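Local atomic coordinates of glucokinase (Leishmania braziliensis MHOM/BR/75/M2904, PDB entry 6EDI), a protein that probably uses ATP to phosphorylate D-glucose, as a dimeric glucokinase of the actin-like ATPase superfamily. Residues D176-W187 against S386-V397; K249-Y257 against L284-K292. All coordinates share one frame; numbering follows the deposited sequence.

Contact 1. Residues D176-W187 against S386-V397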
loop_
_atom_site.group_PDB
_atom_site.type_symbol
_atom_site.label_atom_id
_atom_site.label_comp_id
_atom_site.label_asym_id
_atom_site.label_seq_id
_atom_site.Cartn_x
_atom_site.Cartn_y
_atom_site.Cartn_z
ATOM N N ASP A 176 24.916 3.169 -9.598
ATOM C CA ASP A 176 25.320 2.798 -10.957
ATOM C C ASP A 176 24.120 2.641 -11.895
ATOM O O ASP A 176 24.266 2.732 -13.107
ATOM C CB ASP A 176 26.169 1.525 -10.948
ATOM C CG ASP A 176 27.479 1.701 -10.193
ATOM O OD1 ASP A 176 28.304 2.536 -10.608
ATOM O OD2 ASP A 176 27.683 1.001 -9.184
ATOM N N TYR A 177 22.933 2.439 -11.329
ATOM C CA TYR A 177 21.748 2.126 -12.124
ATOM C C TYR A 177 20.673 3.198 -12.050
ATOM O O TYR A 177 19.780 3.259 -12.899
ATOM C CB TYR A 177 21.189 0.750 -11.730
ATOM C CG TYR A 177 22.132 -0.362 -12.101
ATOM C CD1 TYR A 177 23.206 -0.677 -11.287
ATOM C CD2 TYR A 177 21.976 -1.069 -13.280
ATOM C CE1 TYR A 177 24.092 -1.676 -11.626
ATOM C CE2 TYR A 177 22.864 -2.074 -13.635
ATOM C CZ TYR A 177 23.922 -2.368 -12.803
ATOM O OH TYR A 177 24.816 -3.370 -13.131
ATOM N N PHE A 178 20.773 4.045 -11.031
ATOM C CA PHE A 178 19.773 5.062 -10.766
ATOM C C PHE A 178 20.443 6.396 -10.472
ATOM O O PHE A 178 21.542 6.426 -9.913
ATOM C CB PHE A 178 18.891 4.614 -9.590
ATOM C CG PHE A 178 17.959 3.497 -9.951
ATOM C CD1 PHE A 178 18.383 2.177 -9.922
ATOM C CD2 PHE A 178 16.674 3.776 -10.376
ATOM C CE1 PHE A 178 17.527 1.140 -10.274
ATOM C CE2 PHE A 178 15.815 2.750 -10.744
ATOM C CZ PHE A 178 16.236 1.430 -10.693
ATOM N N LYS A 179 19.782 7.486 -10.848
ATOM C CA LYS A 179 20.295 8.840 -10.617
ATOM C C LYS A 179 19.255 9.640 -9.861
ATOM O O LYS A 179 18.053 9.403 -10.024
ATOM C CB LYS A 179 20.576 9.552 -11.945
ATOM C CG LYS A 179 21.898 9.228 -12.573
ATOM C CD LYS A 179 22.603 10.513 -12.996
ATOM C CE LYS A 179 24.125 10.345 -13.005
ATOM N NZ LYS A 179 24.839 11.636 -12.717
ATOM N N VAL A 180 19.706 10.613 -9.078
ATOM C CA VAL A 180 18.794 11.438 -8.306
ATOM C C VAL A 180 18.137 12.473 -9.189
ATOM O O VAL A 180 18.817 13.211 -9.897
ATOM C CB VAL A 180 19.518 12.148 -7.160
ATOM C CG1 VAL A 180 18.572 13.089 -6.418
ATOM C CG2 VAL A 180 20.086 11.122 -6.221
ATOM N N MET A 181 16.814 12.509 -9.176
ATOM C CA MET A 181 16.116 13.603 -9.833
ATOM C C MET A 181 16.135 14.807 -8.897
ATOM O O MET A 181 16.510 15.916 -9.299
ATOM C CB MET A 181 14.690 13.200 -10.193
ATOM C CG MET A 181 14.640 12.062 -11.173
ATOM S SD MET A 181 13.012 11.350 -11.504
ATOM C CE MET A 181 12.062 12.837 -11.827
ATOM N N TRP A 182 15.722 14.577 -7.648
ATOM C CA TRP A 182 15.804 15.586 -6.606
ATOM C C TRP A 182 15.762 14.974 -5.210
ATOM O O TRP A 182 15.132 13.936 -4.972
ATOM C CB TRP A 182 14.730 16.662 -6.768
ATOM C CG TRP A 182 13.321 16.148 -6.783
ATOM C CD1 TRP A 182 12.591 15.711 -5.710
ATOM C CD2 TRP A 182 12.460 16.049 -7.923
ATOM N NE1 TRP A 182 11.334 15.330 -6.121
ATOM C CE2 TRP A 182 11.227 15.535 -7.476
ATOM C CE3 TRP A 182 12.614 16.345 -9.283
ATOM C CZ2 TRP A 182 10.152 15.310 -8.343
ATOM C CZ3 TRP A 182 11.545 16.130 -10.144
ATOM C CH2 TRP A 182 10.327 15.624 -9.673
ATOM N N LYS A 183 16.452 15.625 -4.289
ATOM C CA LYS A 183 16.582 15.114 -2.947
ATOM C C LYS A 183 15.449 15.686 -2.115
ATOM O O LYS A 183 15.167 16.879 -2.177
ATOM C CB LYS A 183 17.941 15.512 -2.385
ATOM C CG LYS A 183 18.183 15.112 -0.948
ATOM C CD LYS A 183 19.542 15.617 -0.489
ATOM C CE LYS A 183 19.605 15.656 1.012
ATOM N NZ LYS A 183 20.976 15.964 1.533
ATOM N N GLY A 184 14.780 14.830 -1.354
ATOM C CA GLY A 184 13.695 15.276 -0.498
ATOM C C GLY A 184 14.181 15.856 0.813
ATOM O O GLY A 184 15.289 15.574 1.260
ATOM N N THR A 185 13.329 16.652 1.447
ATOM C CA THR A 185 13.682 17.324 2.693
ATOM C C THR A 185 13.937 16.369 3.851
ATOM O O THR A 185 14.569 16.740 4.839
ATOM C CB THR A 185 12.559 18.262 3.134
ATOM O OG1 THR A 185 11.332 17.531 3.146
ATOM C CG2 THR A 185 12.421 19.429 2.189
ATOM N N GLN A 186 13.416 15.153 3.743
ATOM C CA GLN A 186 13.469 14.188 4.831
ATOM C C GLN A 186 14.607 13.186 4.675
ATOM O O GLN A 186 14.771 12.292 5.515
ATOM C CB GLN A 186 12.138 13.429 4.897
ATOM C CG GLN A 186 11.851 12.755 6.238
ATOM C CD GLN A 186 10.538 11.985 6.250
ATOM O OE1 GLN A 186 10.068 11.515 5.217
ATOM N NE2 GLN A 186 9.943 11.856 7.429
ATOM N N TRP A 187 15.375 13.309 3.591
ATOM C CA TRP A 187 16.438 12.339 3.319
ATOM C C TRP A 187 17.488 12.296 4.430
ATOM O O TRP A 187 17.744 11.229 4.999
ATOM C CB TRP A 187 17.126 12.559 1.951
ATOM C CG TRP A 187 18.244 11.553 1.807
ATOM C CD1 TRP A 187 19.589 11.764 1.994
ATOM C CD2 TRP A 187 18.088 10.160 1.535
ATOM N NE1 TRP A 187 20.278 10.576 1.837
ATOM C CE2 TRP A 187 19.377 9.578 1.555
ATOM C CE3 TRP A 187 16.983 9.345 1.261
ATOM C CZ2 TRP A 187 19.583 8.214 1.309
ATOM C CZ3 TRP A 187 17.187 7.991 1.027
ATOM C CH2 TRP A 187 18.475 7.439 1.049
ATOM N N SER A 386 7.349 17.043 -0.801
ATOM C CA SER A 386 8.749 17.444 -0.964
ATOM C C SER A 386 9.687 16.714 0.002
ATOM O O SER A 386 10.907 16.866 -0.076
ATOM C CB SER A 386 8.888 18.956 -0.785
ATOM O OG SER A 386 8.362 19.353 0.463
ATOM N N ARG A 387 9.120 15.918 0.904
ATOM C CA ARG A 387 9.936 15.100 1.806
ATOM C C ARG A 387 10.636 13.978 1.056
ATOM O O ARG A 387 11.648 13.447 1.522
ATOM C CB ARG A 387 9.081 14.498 2.919
ATOM C CG ARG A 387 8.369 15.530 3.785
ATOM C CD ARG A 387 7.499 14.827 4.809
ATOM N NE ARG A 387 6.812 15.754 5.714
ATOM C CZ ARG A 387 6.081 15.367 6.751
ATOM N NH1 ARG A 387 5.961 14.075 7.016
ATOM N NH2 ARG A 387 5.478 16.267 7.526
ATOM N N THR A 388 10.087 13.628 -0.106
ATOM C CA THR A 388 10.491 12.431 -0.846
ATOM C C THR A 388 11.610 12.672 -1.862
ATOM O O THR A 388 11.549 13.602 -2.667
ATOM C CB THR A 388 9.259 11.789 -1.547
ATOM O OG1 THR A 388 8.291 11.424 -0.552
ATOM C CG2 THR A 388 9.660 10.548 -2.344
ATOM N N THR A 389 12.629 11.817 -1.811
ATOM C CA THR A 389 13.733 11.832 -2.760
ATOM C C THR A 389 13.308 11.046 -3.995
ATOM O O THR A 389 12.886 9.892 -3.873
ATOM C CB THR A 389 14.984 11.190 -2.117
ATOM O OG1 THR A 389 15.423 12.009 -1.026
ATOM C CG2 THR A 389 16.117 11.029 -3.120
ATOM N N PHE A 390 13.391 11.665 -5.178
ATOM C CA PHE A 390 13.027 10.984 -6.426
ATOM C C PHE A 390 14.257 10.507 -7.168
ATOM O O PHE A 390 15.266 11.216 -7.230
ATOM C CB PHE A 390 12.208 11.880 -7.355
ATOM C CG PHE A 390 10.725 11.850 -7.082
ATOM C CD1 PHE A 390 10.225 12.200 -5.834
ATOM C CD2 PHE A 390 9.836 11.487 -8.080
ATOM C CE1 PHE A 390 8.857 12.178 -5.592
ATOM C CE2 PHE A 390 8.481 11.467 -7.859
ATOM C CZ PHE A 390 7.981 11.804 -6.612
ATOM N N LEU A 391 14.164 9.291 -7.694
ATOM C CA LEU A 391 15.249 8.666 -8.450
ATOM C C LEU A 391 14.733 8.198 -9.809
ATOM O O LEU A 391 13.542 7.938 -9.969
ATOM C CB LEU A 391 15.829 7.467 -7.684
ATOM C CG LEU A 391 16.314 7.638 -6.246
ATOM C CD1 LEU A 391 16.862 6.308 -5.752
ATOM C CD2 LEU A 391 17.378 8.724 -6.136
ATOM N N ARG A 392 15.657 8.053 -10.759
ATOM C CA ARG A 392 15.386 7.687 -12.142
ATOM C C ARG A 392 16.330 6.582 -12.565
ATOM O O ARG A 392 17.535 6.727 -12.389
ATOM C CB ARG A 392 15.789 8.859 -13.008
ATOM C CG ARG A 392 14.725 9.551 -13.722
ATOM C CD ARG A 392 15.394 10.736 -14.349
ATOM N NE ARG A 392 16.433 10.274 -15.249
ATOM C CZ ARG A 392 17.580 10.904 -15.448
ATOM N NH1 ARG A 392 17.824 12.033 -14.812
ATOM N NH2 ARG A 392 18.465 10.401 -16.293
ATOM N N GLN A 393 15.817 5.519 -13.176
ATOM C CA GLN A 393 16.699 4.500 -13.743
ATOM C C GLN A 393 17.465 5.049 -14.949
ATOM O O GLN A 393 16.876 5.690 -15.817
ATOM C CB GLN A 393 15.905 3.262 -14.165
ATOM C CG GLN A 393 16.816 2.071 -14.423
ATOM C CD GLN A 393 16.079 0.815 -14.814
ATOM O OE1 GLN A 393 14.852 0.739 -14.715
ATOM N NE2 GLN A 393 16.832 -0.187 -15.290
ATOM N N VAL A 394 18.773 4.782 -15.010
ATOM C CA VAL A 394 19.593 5.220 -16.143
ATOM C C VAL A 394 20.296 4.078 -16.869
ATOM O O VAL A 394 20.692 4.235 -18.028
ATOM C CB VAL A 394 20.634 6.275 -15.726
ATOM C CG1 VAL A 394 19.944 7.528 -15.212
ATOM C CG2 VAL A 394 21.591 5.713 -14.668
ATOM N N SER A 395 20.484 2.943 -16.195
ATOM C CA SER A 395 21.189 1.810 -16.805
ATOM C C SER A 395 20.265 0.608 -16.869
ATOM O O SER A 395 19.647 0.238 -15.860
ATOM C CB SER A 395 22.439 1.427 -15.996
ATOM O OG SER A 395 23.198 2.554 -15.589
ATOM N N SER A 396 20.173 -0.011 -18.040
ATOM C CA SER A 396 19.338 -1.194 -18.203
ATOM C C SER A 396 19.913 -2.362 -17.412
ATOM O O SER A 396 21.121 -2.433 -17.181
ATOM C CB SER A 396 19.216 -1.564 -19.680
ATOM O OG SER A 396 18.474 -0.577 -20.367
ATOM N N VAL A 397 19.044 -3.270 -16.989
ATOM C CA VAL A 397 19.461 -4.398 -16.163
ATOM C C VAL A 397 18.303 -5.361 -16.063
ATOM O O VAL A 397 17.159 -4.968 -16.265
ATOM C CB VAL A 397 19.926 -3.937 -14.756
ATOM C CG1 VAL A 397 18.745 -3.495 -13.897
ATOM C CG2 VAL A 397 20.713 -5.044 -14.065
HETATM O O HOH W 1 9.742 15.194 -3.661
HETATM O O HOH W 2 7.080 11.719 5.963
#
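Lys179 and Arg392 form the hydrogen-bonded pair at the heart of an antiparallel ladder: Lys179 N gives its hydrogen to Arg392 O and Arg392 N returns one to Lys179 O, both at 2.8 Å. The ladder then breaks step: two residues, Met181 and Trp182, stand opposite the single Phe390, a classic beta bulge. Phe390 O takes Met181 N at 2.8 Å and, weakly, Trp182 N, while Phe390 N binds Trp182 O.

Beyond the strands side-chain bonds join the backbone ones. Thr389 OG1 accepts Gly184 N at 2.9 Å; lacking a side chain, Gly184 brings its CA within 3.2 Å of Ser386 O. The hydroxyl of Ser395, one bond from CB, stays close enough to the backbone for OG to donate to Asp176 O at 2.7 Å. A water joins Trp182 NE1 to Thr388 O.

On the face of Trp182, Phe390 and Arg392, Phe390 CB lies over the five-membered indole ring; Trp182 CG sits between its backbone N and carbonyl carbon (chi1 57°), which brings the indole alongside Phe390. Met181 SD meets the aliphatic Arg392 CG at 3.3 Å. On the other face Gln393 CG covers the Phe178 ring, a CH-pi contact.

Strand 178-182 is an outer strand of a mixed sheet; strand 389-393 lies between it and strand 345-348, with helix 363-373 packed on Trp182 and Phe390, and helix 317-341 also on Phe390.

Contact 2. Residues K249-Y257 against L284-K292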
loop_
_atom_site.group_PDB
_atom_site.type_symbol
_atom_site.label_atom_id
_atom_site.label_comp_id
_atom_site.label_asym_id
_atom_site.label_seq_id
_atom_site.Cartn_x
_atom_site.Cartn_y
_atom_site.Cartn_z
ATOM N N LYS A 249 -9.472 20.354 -19.699
ATOM C CA LYS A 249 -9.793 20.140 -21.101
ATOM C C LYS A 249 -9.041 18.908 -21.613
ATOM O O LYS A 249 -9.595 18.108 -22.365
ATOM C CB LYS A 249 -9.440 21.369 -21.948
ATOM C CG LYS A 249 -10.289 22.621 -21.663
ATOM C CD LYS A 249 -11.792 22.328 -21.681
ATOM C CE LYS A 249 -12.624 23.609 -21.828
ATOM N NZ LYS A 249 -12.604 24.161 -23.219
ATOM N N TYR A 250 -7.791 18.757 -21.180
ATOM C CA TYR A 250 -6.987 17.592 -21.555
ATOM C C TYR A 250 -7.546 16.291 -20.998
ATOM O O TYR A 250 -7.658 15.302 -21.733
ATOM C CB TYR A 250 -5.523 17.738 -21.144
ATOM C CG TYR A 250 -4.746 16.450 -21.391
ATOM C CD1 TYR A 250 -4.383 16.065 -22.684
ATOM C CD2 TYR A 250 -4.427 15.603 -20.344
ATOM C CE1 TYR A 250 -3.688 14.873 -22.920
ATOM C CE2 TYR A 250 -3.729 14.411 -20.569
ATOM C CZ TYR A 250 -3.364 14.058 -21.849
ATOM O OH TYR A 250 -2.685 12.874 -22.046
ATOM N N VAL A 251 -7.891 16.280 -19.708
ATOM C CA VAL A 251 -8.441 15.073 -19.117
ATOM C C VAL A 251 -9.726 14.714 -19.837
ATOM O O VAL A 251 -9.991 13.544 -20.137
ATOM C CB VAL A 251 -8.698 15.222 -17.595
ATOM C CG1 VAL A 251 -9.263 13.927 -17.042
ATOM C CG2 VAL A 251 -7.407 15.616 -16.849
ATOM N N GLN A 252 -10.524 15.740 -20.125
ATOM C CA GLN A 252 -11.764 15.551 -20.869
ATOM C C GLN A 252 -11.513 14.884 -22.221
ATOM O O GLN A 252 -12.200 13.924 -22.607
ATOM C CB GLN A 252 -12.457 16.897 -21.107
ATOM C CG GLN A 252 -13.787 16.754 -21.851
ATOM C CD GLN A 252 -14.776 15.872 -21.105
ATOM O OE1 GLN A 252 -15.498 16.335 -20.213
ATOM N NE2 GLN A 252 -14.807 14.597 -21.456
ATOM N N ALA A 253 -10.535 15.406 -22.949
ATOM C CA ALA A 253 -10.248 14.871 -24.280
ATOM C C ALA A 253 -9.725 13.446 -24.169
ATOM O O ALA A 253 -10.055 12.591 -24.995
ATOM C CB ALA A 253 -9.261 15.761 -25.023
ATOM N N LEU A 254 -8.908 13.193 -23.144
ATOM C CA LEU A 254 -8.356 11.850 -22.933
ATOM C C LEU A 254 -9.477 10.855 -22.640
ATOM O O LEU A 254 -9.511 9.763 -23.191
ATOM C CB LEU A 254 -7.313 11.849 -21.800
ATOM C CG LEU A 254 -6.649 10.498 -21.530
ATOM C CD1 LEU A 254 -5.948 10.012 -22.804
ATOM C CD2 LEU A 254 -5.664 10.559 -20.355
ATOM N N ALA A 255 -10.404 11.266 -21.784
ATOM C CA ALA A 255 -11.554 10.452 -21.402
ATOM C C ALA A 255 -12.412 10.064 -22.610
ATOM O O ALA A 255 -12.805 8.901 -22.762
ATOM C CB ALA A 255 -12.400 11.209 -20.390
ATOM N N GLY A 256 -12.725 11.049 -23.442
ATOM C CA GLY A 256 -13.523 10.809 -24.635
ATOM C C GLY A 256 -12.800 9.910 -25.615
ATOM O O GLY A 256 -13.401 9.037 -26.254
ATOM N N TYR A 257 -11.495 10.130 -25.734
ATOM C CA TYR A 257 -10.642 9.287 -26.566
ATOM C C TYR A 257 -10.647 7.847 -26.076
ATOM O O TYR A 257 -10.793 6.927 -26.863
ATOM C CB TYR A 257 -9.223 9.843 -26.564
ATOM C CG TYR A 257 -8.218 9.055 -27.392
ATOM C CD1 TYR A 257 -8.281 9.050 -28.782
ATOM C CD2 TYR A 257 -7.184 8.358 -26.782
ATOM C CE1 TYR A 257 -7.358 8.357 -29.543
ATOM C CE2 TYR A 257 -6.251 7.655 -27.532
ATOM C CZ TYR A 257 -6.350 7.656 -28.916
ATOM O OH TYR A 257 -5.428 6.966 -29.673
ATOM N N LEU A 284 1.193 8.877 -24.972
ATOM C CA LEU A 284 2.179 9.706 -25.664
ATOM C C LEU A 284 1.731 9.975 -27.107
ATOM O O LEU A 284 1.832 11.103 -27.612
ATOM C CB LEU A 284 3.563 9.059 -25.651
ATOM C CG LEU A 284 4.580 9.921 -26.407
ATOM C CD1 LEU A 284 4.686 11.304 -25.753
ATOM C CD2 LEU A 284 5.931 9.243 -26.478
ATOM N N GLU A 285 1.208 8.938 -27.744
ATOM C CA GLU A 285 0.666 9.069 -29.096
ATOM C C GLU A 285 -0.535 10.014 -29.137
ATOM O O GLU A 285 -0.686 10.796 -30.082
ATOM C CB GLU A 285 0.314 7.693 -29.661
ATOM C CG GLU A 285 1.554 6.798 -29.782
ATOM C CD GLU A 285 1.271 5.406 -30.299
ATOM O OE1 GLU A 285 0.096 5.102 -30.591
ATOM O OE2 GLU A 285 2.237 4.616 -30.404
ATOM N N PHE A 286 -1.377 9.956 -28.104
ATOM C CA PHE A 286 -2.495 10.882 -28.004
ATOM C C PHE A 286 -1.999 12.302 -27.773
ATOM O O PHE A 286 -2.533 13.269 -28.338
ATOM C CB PHE A 286 -3.441 10.484 -26.870
ATOM C CG PHE A 286 -4.544 11.469 -26.647
ATOM C CD1 PHE A 286 -5.688 11.431 -27.433
ATOM C CD2 PHE A 286 -4.431 12.448 -25.667
ATOM C CE1 PHE A 286 -6.714 12.351 -27.246
ATOM C CE2 PHE A 286 -5.448 13.368 -25.463
ATOM C CZ PHE A 286 -6.596 13.321 -26.258
ATOM N N ASN A 287 -0.993 12.430 -26.916
ATOM C CA ASN A 287 -0.429 13.735 -26.617
ATOM C C ASN A 287 0.089 14.445 -27.855
ATOM O O ASN A 287 -0.073 15.661 -28.012
ATOM C CB ASN A 287 0.661 13.608 -25.566
ATOM C CG ASN A 287 0.088 13.490 -24.166
ATOM O OD1 ASN A 287 -1.133 13.390 -24.002
ATOM N ND2 ASN A 287 0.961 13.494 -23.157
ATOM N N TYR A 288 0.687 13.671 -28.748
ATOM C CA TYR A 288 1.233 14.229 -29.977
ATOM C C TYR A 288 0.138 14.843 -30.840
ATOM O O TYR A 288 0.238 15.997 -31.250
ATOM C CB TYR A 288 1.992 13.166 -30.767
ATOM C CG TYR A 288 2.715 13.743 -31.963
ATOM C CD1 TYR A 288 3.789 14.611 -31.794
ATOM C CD2 TYR A 288 2.321 13.431 -33.256
ATOM C CE1 TYR A 288 4.458 15.147 -32.885
ATOM C CE2 TYR A 288 2.983 13.960 -34.352
ATOM C CZ TYR A 288 4.049 14.816 -34.162
ATOM O OH TYR A 288 4.703 15.341 -35.263
ATOM N N ALA A 289 -0.901 14.065 -31.110
ATOM C CA ALA A 289 -2.062 14.576 -31.826
ATOM C C ALA A 289 -2.600 15.813 -31.121
ATOM O O ALA A 289 -2.747 16.872 -31.736
ATOM C CB ALA A 289 -3.127 13.510 -31.942
ATOM N N TYR A 290 -2.851 15.687 -29.819
ATOM C CA TYR A 290 -3.419 16.773 -29.029
ATOM C C TYR A 290 -2.615 18.068 -29.153
ATOM O O TYR A 290 -3.187 19.154 -29.165
ATOM C CB TYR A 290 -3.568 16.342 -27.558
ATOM C CG TYR A 290 -4.337 17.316 -26.673
ATOM C CD1 TYR A 290 -5.728 17.294 -26.623
ATOM C CD2 TYR A 290 -3.670 18.231 -25.867
ATOM C CE1 TYR A 290 -6.430 18.171 -25.805
ATOM C CE2 TYR A 290 -4.361 19.106 -25.049
ATOM C CZ TYR A 290 -5.739 19.070 -25.028
ATOM O OH TYR A 290 -6.430 19.938 -24.218
ATOM N N ALA A 291 -1.292 17.962 -29.265
ATOM C CA ALA A 291 -0.450 19.165 -29.309
ATOM C C ALA A 291 -0.370 19.770 -30.714
ATOM O O ALA A 291 -0.106 20.962 -30.865
ATOM C CB ALA A 291 0.939 18.874 -28.781
ATOM N N LYS A 292 -0.553 18.939 -31.732
ATOM C CA LYS A 292 -0.502 19.416 -33.120
ATOM C C LYS A 292 -1.810 20.073 -33.522
ATOM O O LYS A 292 -1.841 21.219 -33.982
ATOM C CB LYS A 292 -0.186 18.270 -34.086
ATOM C CG LYS A 292 1.264 18.261 -34.554
ATOM C CD LYS A 292 1.476 17.392 -35.793
ATOM C CE LYS A 292 0.809 17.980 -37.027
ATOM N NZ LYS A 292 1.170 17.235 -38.271
HETATM O O HOH W 3 -0.278 13.306 -20.643
#
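Phe286 pushes its ring between four residues of helix 249-257: Tyr250, Ala253, Leu254 and Tyr257. With CG anti to the backbone N (chi1 175°), the side chain leaves its helix straight for the neighbour. Phe286 CB lies 4.0 Å from Tyr257 CE2, at the start of the pocket. Along one side of the ring, Phe286 CD1 sits 3.4 Å above the plane of the Tyr257 ring, toward its rim, and Phe286 CE1 comes 3.6 Å from Tyr257 CB; the two ring planes are inclined by 39°. Leu254 CD1 lies over a face of the Phe286 ring, toward the rim, while at the edge Phe286 CE2 meets Tyr250 CE1 at 3.4 Å. The small methyl of Ala253 lets the tip, Phe286 CZ, come into contact with it. Phe286 is thus a knob in a hole of the partner helix; the axes of the two segments pass 11.5 Å apart, a wide spacing that suits large aromatic residues. Tyr290 extends the aromatic cluster: the edge of Tyr250 points at its face in a T-shaped pair, planes at 78°, with Tyr250 CD1 over the centre of the Tyr290 ring. Tyr250 OH also donates to a lone pair of Asn287 OD1 at 2.5 Å, and a water bridges that hydroxyl to Asn287 ND2, which in turn binds Ala322 O of helix 317-341.

Overall arrangement
Followed from the N terminus, the chain first enters contact 1 at residues 176-187, which carry the outer strand 178-182 of the second six-stranded sheet. It then makes the strands 205-210, 214-222 and 227-233 of that sheet before helix 245-259 opens contact 2. A short excursion of 26 residues brings helix 281-292 back to close contact 2, a local loop between two helices. Only much later, after helix 317-341 and strand 345-348, does strand 389-393 close contact 1 over 198 residues, so the smaller loop lies wholly within the larger. The contacts do not touch, their nearest atoms being about 15 Å apart, but helix 317-341 packs against both, linking the sheet to the helical pair.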